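Local coordinates for protein alpha-amylase (Eisenia fetida, PDB 6M4K) that probably hydrolyses internal alpha-1,4-glucosidic linkages of starch-like polysaccharides as a calcium-binding, cold-active TIM-barrel enzyme of glycosyl hydrolase family 13, at residues A[179-193]-A[208-221]. Numbering follows the deposited sequence. Where two conformers were deposited one is given.
Sequences RDVEAEFANRLIGWG and GDLEAILGRLNQLN. With SO4 (sulfate ion), chain H.
The guanidinium of Arg216 carries CB of Arg179 centrally over one face, 3.5 Å above its plane, with Asp180 and the carbonyl of Ala212 at its edge. NE of Arg216 reaches OD1 of Asp180 at 2.8 Å and 162°, nearly end-on to the C-O bond; NH2 adds a more bent bond to the same oxygen from above the carboxylate plane, while NH1 turns back to Ala212 O. Arg179 has CB of Ala212 over one face, toward the rim, and its edge divides between Asp209 OD1, 2.8 Å from NH2 on the anti side, and a sulfate, probably from the crystallisation liquor, held by NH1 and NH2. Its chain, extended from CG to NE, carries the group past Ala212 to that end, where NE also binds Gly173 O. The amides of Asn187 and Asn218 lie stacked, 7° between planes. Asn187 bonds the turning chain at two points: OD1 accepts from Asn218 N at 2.7 Å and ND2 donates to Arg216 O at 3.0 Å. Between these polar sites CB of Ala186 meets CD2 of Leu217 at 3.6 Å; Ala186 and Ile190 also touch Phe197 of barrel strand 196-199. At the C-terminal end of the helix, ND2 of Asn221 donates to Gly191 O at 2.7 Å; Gly193 closes that helix in a Schellman motif. With an alanine here instead of Arg216, Asp180 OD1 is likely to lose both bonds from this arginine and Ala212 O the one from NH1. Helices 176-192 and 207-214 flank strand 196-199 in sequence, on the barrel's outside; the axes of 179-192 and 208-214 cross at -53°. Beyond, 216-221 runs on along helix 176-192, its path probably fixed by the amides of Asn187 and Asn221, while the salt bridges of Arg179 and Arg216 tie the segments together at the other end.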
loop_
_atom_site.group_PDB
_atom_site.type_symbol
_atom_site.label_atom_id
_atom_site.label_comp_id
_atom_site.label_asym_id
_atom_site.label_seq_id
_atom_site.Cartn_x
_atom_site.Cartn_y
_atom_site.Cartn_z
ATOM N N ARG A 179 -15.501 -3.018 -21.321
ATOM C CA ARG A 179 -14.064 -3.239 -21.467
ATOM C C ARG A 179 -13.407 -2.112 -22.249
ATOM O O ARG A 179 -12.315 -1.651 -21.889
ATOM C CB ARG A 179 -13.804 -4.578 -22.157
ATOM C CG ARG A 179 -14.299 -5.754 -21.365
ATOM C CD ARG A 179 -14.294 -7.030 -22.193
ATOM N NE ARG A 179 -14.526 -8.209 -21.367
ATOM C CZ ARG A 179 -14.426 -9.455 -21.817
ATOM N NH1 ARG A 179 -14.103 -9.672 -23.088
ATOM N NH2 ARG A 179 -14.636 -10.476 -20.999
ATOM N N ASP A 180 -14.059 -1.656 -23.326
ATOM C CA ASP A 180 -13.502 -0.579 -24.136
ATOM C C ASP A 180 -13.444 0.726 -23.352
ATOM O O ASP A 180 -12.455 1.464 -23.430
ATOM C CB ASP A 180 -14.355 -0.376 -25.393
ATOM C CG ASP A 180 -14.164 -1.474 -26.427
ATOM O OD1 ASP A 180 -13.208 -2.269 -26.320
ATOM O OD2 ASP A 180 -14.982 -1.518 -27.372
ATOM N N VAL A 181 -14.517 1.040 -22.624
ATOM C CA VAL A 181 -14.585 2.287 -21.865
ATOM C C VAL A 181 -13.529 2.310 -20.767
ATOM O O VAL A 181 -12.841 3.323 -20.563
ATOM C CB VAL A 181 -16.001 2.467 -21.294
ATOM C CG1 VAL A 181 -15.997 3.481 -20.173
ATOM C CG2 VAL A 181 -16.961 2.893 -22.405
ATOM N N GLU A 182 -13.390 1.205 -20.040
ATOM C CA GLU A 182 -12.435 1.178 -18.939
ATOM C C GLU A 182 -11.002 1.203 -19.454
ATOM O O GLU A 182 -10.140 1.876 -18.873
ATOM C CB GLU A 182 -12.726 -0.011 -18.026
ATOM C CG GLU A 182 -14.072 0.175 -17.320
ATOM C CD GLU A 182 -14.353 -0.826 -16.236
ATOM O OE1 GLU A 182 -13.941 -1.988 -16.382
ATOM O OE2 GLU A 182 -15.011 -0.434 -15.236
ATOM N N ALA A 183 -10.733 0.519 -20.572
ATOM C CA ALA A 183 -9.401 0.597 -21.164
ATOM C C ALA A 183 -9.095 1.988 -21.696
ATOM O O ALA A 183 -7.944 2.428 -21.633
ATOM C CB ALA A 183 -9.249 -0.444 -22.269
ATOM N N GLU A 184 -10.097 2.699 -22.228
ATOM C CA GLU A 184 -9.853 4.062 -22.688
ATOM C C GLU A 184 -9.413 4.946 -21.533
ATOM O O GLU A 184 -8.501 5.765 -21.682
ATOM C CB GLU A 184 -11.111 4.646 -23.338
ATOM C CG GLU A 184 -10.917 6.047 -23.972
ATOM C CD GLU A 184 -10.875 7.199 -22.965
ATOM O OE1 GLU A 184 -11.567 7.119 -21.926
ATOM O OE2 GLU A 184 -10.151 8.193 -23.210
ATOM N N PHE A 185 -10.078 4.806 -20.384
ATOM C CA PHE A 185 -9.705 5.537 -19.175
ATOM C C PHE A 185 -8.262 5.236 -18.782
ATOM O O PHE A 185 -7.438 6.147 -18.634
ATOM C CB PHE A 185 -10.681 5.120 -18.071
ATOM C CG PHE A 185 -10.269 5.521 -16.673
ATOM C CD1 PHE A 185 -9.977 6.837 -16.355
ATOM C CD2 PHE A 185 -10.217 4.572 -15.671
ATOM C CE1 PHE A 185 -9.624 7.190 -15.049
ATOM C CE2 PHE A 185 -9.868 4.913 -14.376
ATOM C CZ PHE A 185 -9.574 6.223 -14.066
ATOM N N ALA A 186 -7.930 3.952 -18.652
ATOM C CA ALA A 186 -6.571 3.584 -18.275
ATOM C C ALA A 186 -5.555 4.066 -19.306
ATOM O O ALA A 186 -4.490 4.576 -18.943
ATOM C CB ALA A 186 -6.480 2.074 -18.083
ATOM N N ASN A 187 -5.874 3.934 -20.600
ATOM C CA ASN A 187 -4.929 4.343 -21.636
ATOM C C ASN A 187 -4.710 5.847 -21.668
ATOM O O ASN A 187 -3.614 6.307 -22.008
ATOM C CB ASN A 187 -5.398 3.849 -23.006
ATOM C CG ASN A 187 -5.036 2.410 -23.242
ATOM O OD1 ASN A 187 -4.055 1.928 -22.681
ATOM N ND2 ASN A 187 -5.817 1.708 -24.070
ATOM N N ARG A 188 -5.746 6.630 -21.368
ATOM C CA ARG A 188 -5.571 8.074 -21.306
ATOM C C ARG A 188 -4.563 8.432 -20.227
ATOM O O ARG A 188 -3.654 9.242 -20.445
ATOM C CB ARG A 188 -6.932 8.738 -21.056
ATOM C CG ARG A 188 -6.918 10.260 -20.991
ATOM C CD ARG A 188 -8.323 10.873 -21.207
ATOM N NE ARG A 188 -9.393 9.916 -20.959
ATOM C CZ ARG A 188 -10.175 9.931 -19.883
ATOM N NH1 ARG A 188 -10.018 10.875 -18.964
ATOM N NH2 ARG A 188 -11.108 9.002 -19.723
ATOM N N LEU A 189 -4.668 7.767 -19.074
ATOM C CA LEU A 189 -3.749 8.049 -17.980
ATOM C C LEU A 189 -2.340 7.560 -18.299
ATOM O O LEU A 189 -1.361 8.270 -18.023
ATOM C CB LEU A 189 -4.287 7.463 -16.677
ATOM C CG LEU A 189 -5.290 8.348 -15.918
ATOM C CD1 LEU A 189 -6.456 8.837 -16.782
ATOM C CD2 LEU A 189 -5.806 7.610 -14.701
ATOM N N ILE A 190 -2.215 6.372 -18.901
ATOM C CA ILE A 190 -0.905 5.897 -19.338
ATOM C C ILE A 190 -0.284 6.897 -20.305
ATOM O O ILE A 190 0.904 7.228 -20.200
ATOM C CB ILE A 190 -1.029 4.496 -19.960
ATOM C CG1 ILE A 190 -1.352 3.461 -18.887
ATOM C CG2 ILE A 190 0.265 4.109 -20.674
ATOM C CD1 ILE A 190 -1.788 2.123 -19.460
ATOM N N GLY A 191 -1.094 7.450 -21.213
ATOM C CA GLY A 191 -0.557 8.399 -22.172
ATOM C C GLY A 191 -0.005 9.654 -21.529
ATOM O O GLY A 191 0.952 10.246 -22.029
ATOM N N TRP A 192 -0.586 10.072 -20.404
ATOM C CA TRP A 192 -0.073 11.223 -19.670
ATOM C C TRP A 192 1.186 10.913 -18.870
ATOM O O TRP A 192 1.863 11.844 -18.421
ATOM C CB TRP A 192 -1.128 11.758 -18.706
ATOM C CG TRP A 192 -2.379 12.239 -19.372
ATOM C CD1 TRP A 192 -2.565 12.501 -20.703
ATOM C CD2 TRP A 192 -3.631 12.504 -18.732
ATOM N NE1 TRP A 192 -3.858 12.919 -20.921
ATOM C CE2 TRP A 192 -4.531 12.932 -19.726
ATOM C CE3 TRP A 192 -4.077 12.427 -17.408
ATOM C CZ2 TRP A 192 -5.853 13.280 -19.441
ATOM C CZ3 TRP A 192 -5.388 12.772 -17.125
ATOM C CH2 TRP A 192 -6.260 13.196 -18.138
ATOM N N GLY A 193 1.524 9.642 -18.680
ATOM C CA GLY A 193 2.721 9.277 -17.941
ATOM C C GLY A 193 2.483 8.430 -16.719
ATOM O O GLY A 193 3.454 8.123 -16.013
ATOM N N GLY A 208 -10.892 -13.303 -16.202
ATOM C CA GLY A 208 -11.013 -13.204 -17.649
ATOM C C GLY A 208 -11.423 -11.824 -18.126
ATOM O O GLY A 208 -11.019 -11.390 -19.205
ATOM N N ASP A 209 -12.235 -11.114 -17.335
ATOM C CA ASP A 209 -12.605 -9.746 -17.699
ATOM C C ASP A 209 -11.423 -8.810 -17.515
ATOM O O ASP A 209 -11.155 -7.960 -18.369
ATOM C CB ASP A 209 -13.784 -9.257 -16.856
ATOM C CG ASP A 209 -15.078 -9.997 -17.157
ATOM O OD1 ASP A 209 -15.182 -10.649 -18.221
ATOM O OD2 ASP A 209 -15.995 -9.929 -16.326
ATOM N N LEU A 210 -10.690 -8.973 -16.407
ATOM C CA LEU A 210 -9.457 -8.217 -16.218
ATOM C C LEU A 210 -8.465 -8.484 -17.344
ATOM O O LEU A 210 -7.826 -7.558 -17.852
ATOM C CB LEU A 210 -8.840 -8.552 -14.858
ATOM C CG LEU A 210 -9.547 -7.932 -13.648
ATOM C CD1 LEU A 210 -9.128 -8.614 -12.353
ATOM C CD2 LEU A 210 -9.246 -6.425 -13.567
ATOM N N GLU A 211 -8.336 -9.748 -17.768
ATOM C CA GLU A 211 -7.407 -10.051 -18.856
ATOM C C GLU A 211 -7.800 -9.322 -20.136
ATOM O O GLU A 211 -6.938 -8.798 -20.852
ATOM C CB GLU A 211 -7.329 -11.559 -19.102
ATOM C CG GLU A 211 -6.353 -11.933 -20.213
ATOM C CD GLU A 211 -6.321 -13.420 -20.497
ATOM O OE1 GLU A 211 -6.662 -14.213 -19.597
ATOM O OE2 GLU A 211 -5.959 -13.795 -21.632
ATOM N N ALA A 212 -9.105 -9.254 -20.420
ATOM C CA ALA A 212 -9.567 -8.578 -21.629
ATOM C C ALA A 212 -9.318 -7.078 -21.563
ATOM O O ALA A 212 -8.991 -6.451 -22.575
ATOM C CB ALA A 212 -11.057 -8.850 -21.840
ATOM N N ILE A 213 -9.498 -6.472 -20.385
ATOM C CA ILE A 213 -9.214 -5.048 -20.227
ATOM C C ILE A 213 -7.719 -4.783 -20.356
ATOM O O ILE A 213 -7.289 -3.878 -21.081
ATOM C CB ILE A 213 -9.775 -4.539 -18.886
ATOM C CG1 ILE A 213 -11.308 -4.650 -18.879
ATOM C CG2 ILE A 213 -9.302 -3.113 -18.613
ATOM C CD1 ILE A 213 -11.925 -4.496 -17.496
ATOM N N LEU A 214 -6.902 -5.584 -19.667
ATOM C CA LEU A 214 -5.459 -5.375 -19.727
ATOM C C LEU A 214 -4.917 -5.576 -21.138
ATOM O O LEU A 214 -3.963 -4.895 -21.538
ATOM C CB LEU A 214 -4.738 -6.290 -18.732
ATOM C CG LEU A 214 -5.053 -6.044 -17.250
ATOM C CD1 LEU A 214 -4.196 -6.941 -16.356
ATOM C CD2 LEU A 214 -4.905 -4.592 -16.845
ATOM N N GLY A 215 -5.516 -6.491 -21.911
ATOM C CA GLY A 215 -5.089 -6.704 -23.288
ATOM C C GLY A 215 -5.328 -5.519 -24.202
ATOM O O GLY A 215 -4.734 -5.450 -25.283
ATOM N N ARG A 216 -6.184 -4.584 -23.792
ATOM C CA ARG A 216 -6.446 -3.369 -24.547
ATOM C C ARG A 216 -5.487 -2.241 -24.198
ATOM O O ARG A 216 -5.539 -1.184 -24.829
ATOM C CB ARG A 216 -7.875 -2.889 -24.287
ATOM C CG ARG A 216 -8.970 -3.774 -24.862
ATOM C CD ARG A 216 -10.284 -3.495 -24.134
ATOM N NE ARG A 216 -11.466 -3.878 -24.910
ATOM C CZ ARG A 216 -11.918 -5.123 -25.051
ATOM N NH1 ARG A 216 -11.286 -6.138 -24.481
ATOM N NH2 ARG A 216 -13.006 -5.352 -25.781
ATOM N N LEU A 217 -4.605 -2.433 -23.222
ATOM C CA LEU A 217 -3.787 -1.324 -22.749
ATOM C C LEU A 217 -2.632 -1.036 -23.696
ATOM O O LEU A 217 -2.039 -1.950 -24.283
ATOM C CB LEU A 217 -3.221 -1.619 -21.360
ATOM C CG LEU A 217 -4.240 -1.713 -20.228
ATOM C CD1 LEU A 217 -3.516 -1.876 -18.889
ATOM C CD2 LEU A 217 -5.133 -0.490 -20.202
ATOM N N ASN A 218 -2.316 0.247 -23.837
ATOM C CA ASN A 218 -1.112 0.696 -24.512
ATOM C C ASN A 218 0.086 0.586 -23.575
ATOM O O ASN A 218 -0.052 0.550 -22.348
ATOM C CB ASN A 218 -1.265 2.151 -24.944
ATOM C CG ASN A 218 -2.427 2.359 -25.893
ATOM O OD1 ASN A 218 -2.788 1.464 -26.659
ATOM N ND2 ASN A 218 -3.018 3.545 -25.848
ATOM N N GLN A 219 1.275 0.540 -24.166
ATOM C CA GLN A 219 2.486 0.479 -23.365
ATOM C C GLN A 219 2.851 1.860 -22.813
ATOM O O GLN A 219 2.287 2.882 -23.198
ATOM C CB GLN A 219 3.614 -0.178 -24.160
ATOM C CG GLN A 219 3.280 -1.654 -24.418
ATOM C CD GLN A 219 4.402 -2.461 -25.014
ATOM O OE1 GLN A 219 4.965 -2.102 -26.043
ATOM N NE2 GLN A 219 4.720 -3.582 -24.375
ATOM N N LEU A 220 3.814 1.877 -21.899
ATOM C CA LEU A 220 4.134 3.089 -21.155
ATOM C C LEU A 220 4.726 4.171 -22.057
ATOM O O LEU A 220 5.311 3.896 -23.111
ATOM C CB LEU A 220 5.111 2.763 -20.024
ATOM C CG LEU A 220 4.557 1.864 -18.921
ATOM C CD1 LEU A 220 5.620 1.593 -17.878
ATOM C CD2 LEU A 220 3.335 2.490 -18.273
ATOM N N ASN A 221 4.567 5.411 -21.622
ATOM C CA ASN A 221 4.993 6.570 -22.394
ATOM C C ASN A 221 6.519 6.664 -22.401
ATOM O O ASN A 221 7.156 6.808 -21.350
ATOM C CB ASN A 221 4.366 7.799 -21.735
ATOM C CG ASN A 221 4.619 9.075 -22.488
ATOM O OD1 ASN A 221 5.680 9.264 -23.077
ATOM N ND2 ASN A 221 3.647 9.987 -22.437
HETATM S S SO4 H . -14.024 -13.367 -23.255
HETATM O O1 SO4 H . -14.476 -14.590 -23.914
HETATM O O2 SO4 H . -12.742 -13.609 -22.602
HETATM O O3 SO4 H . -15.012 -12.964 -22.261
HETATM O O4 SO4 H . -13.874 -12.305 -24.249
HETATM O O HOH W 1 -1.864 5.514 -24.039
HETATM O O HOH W 2 3.157 6.061 -19.147
#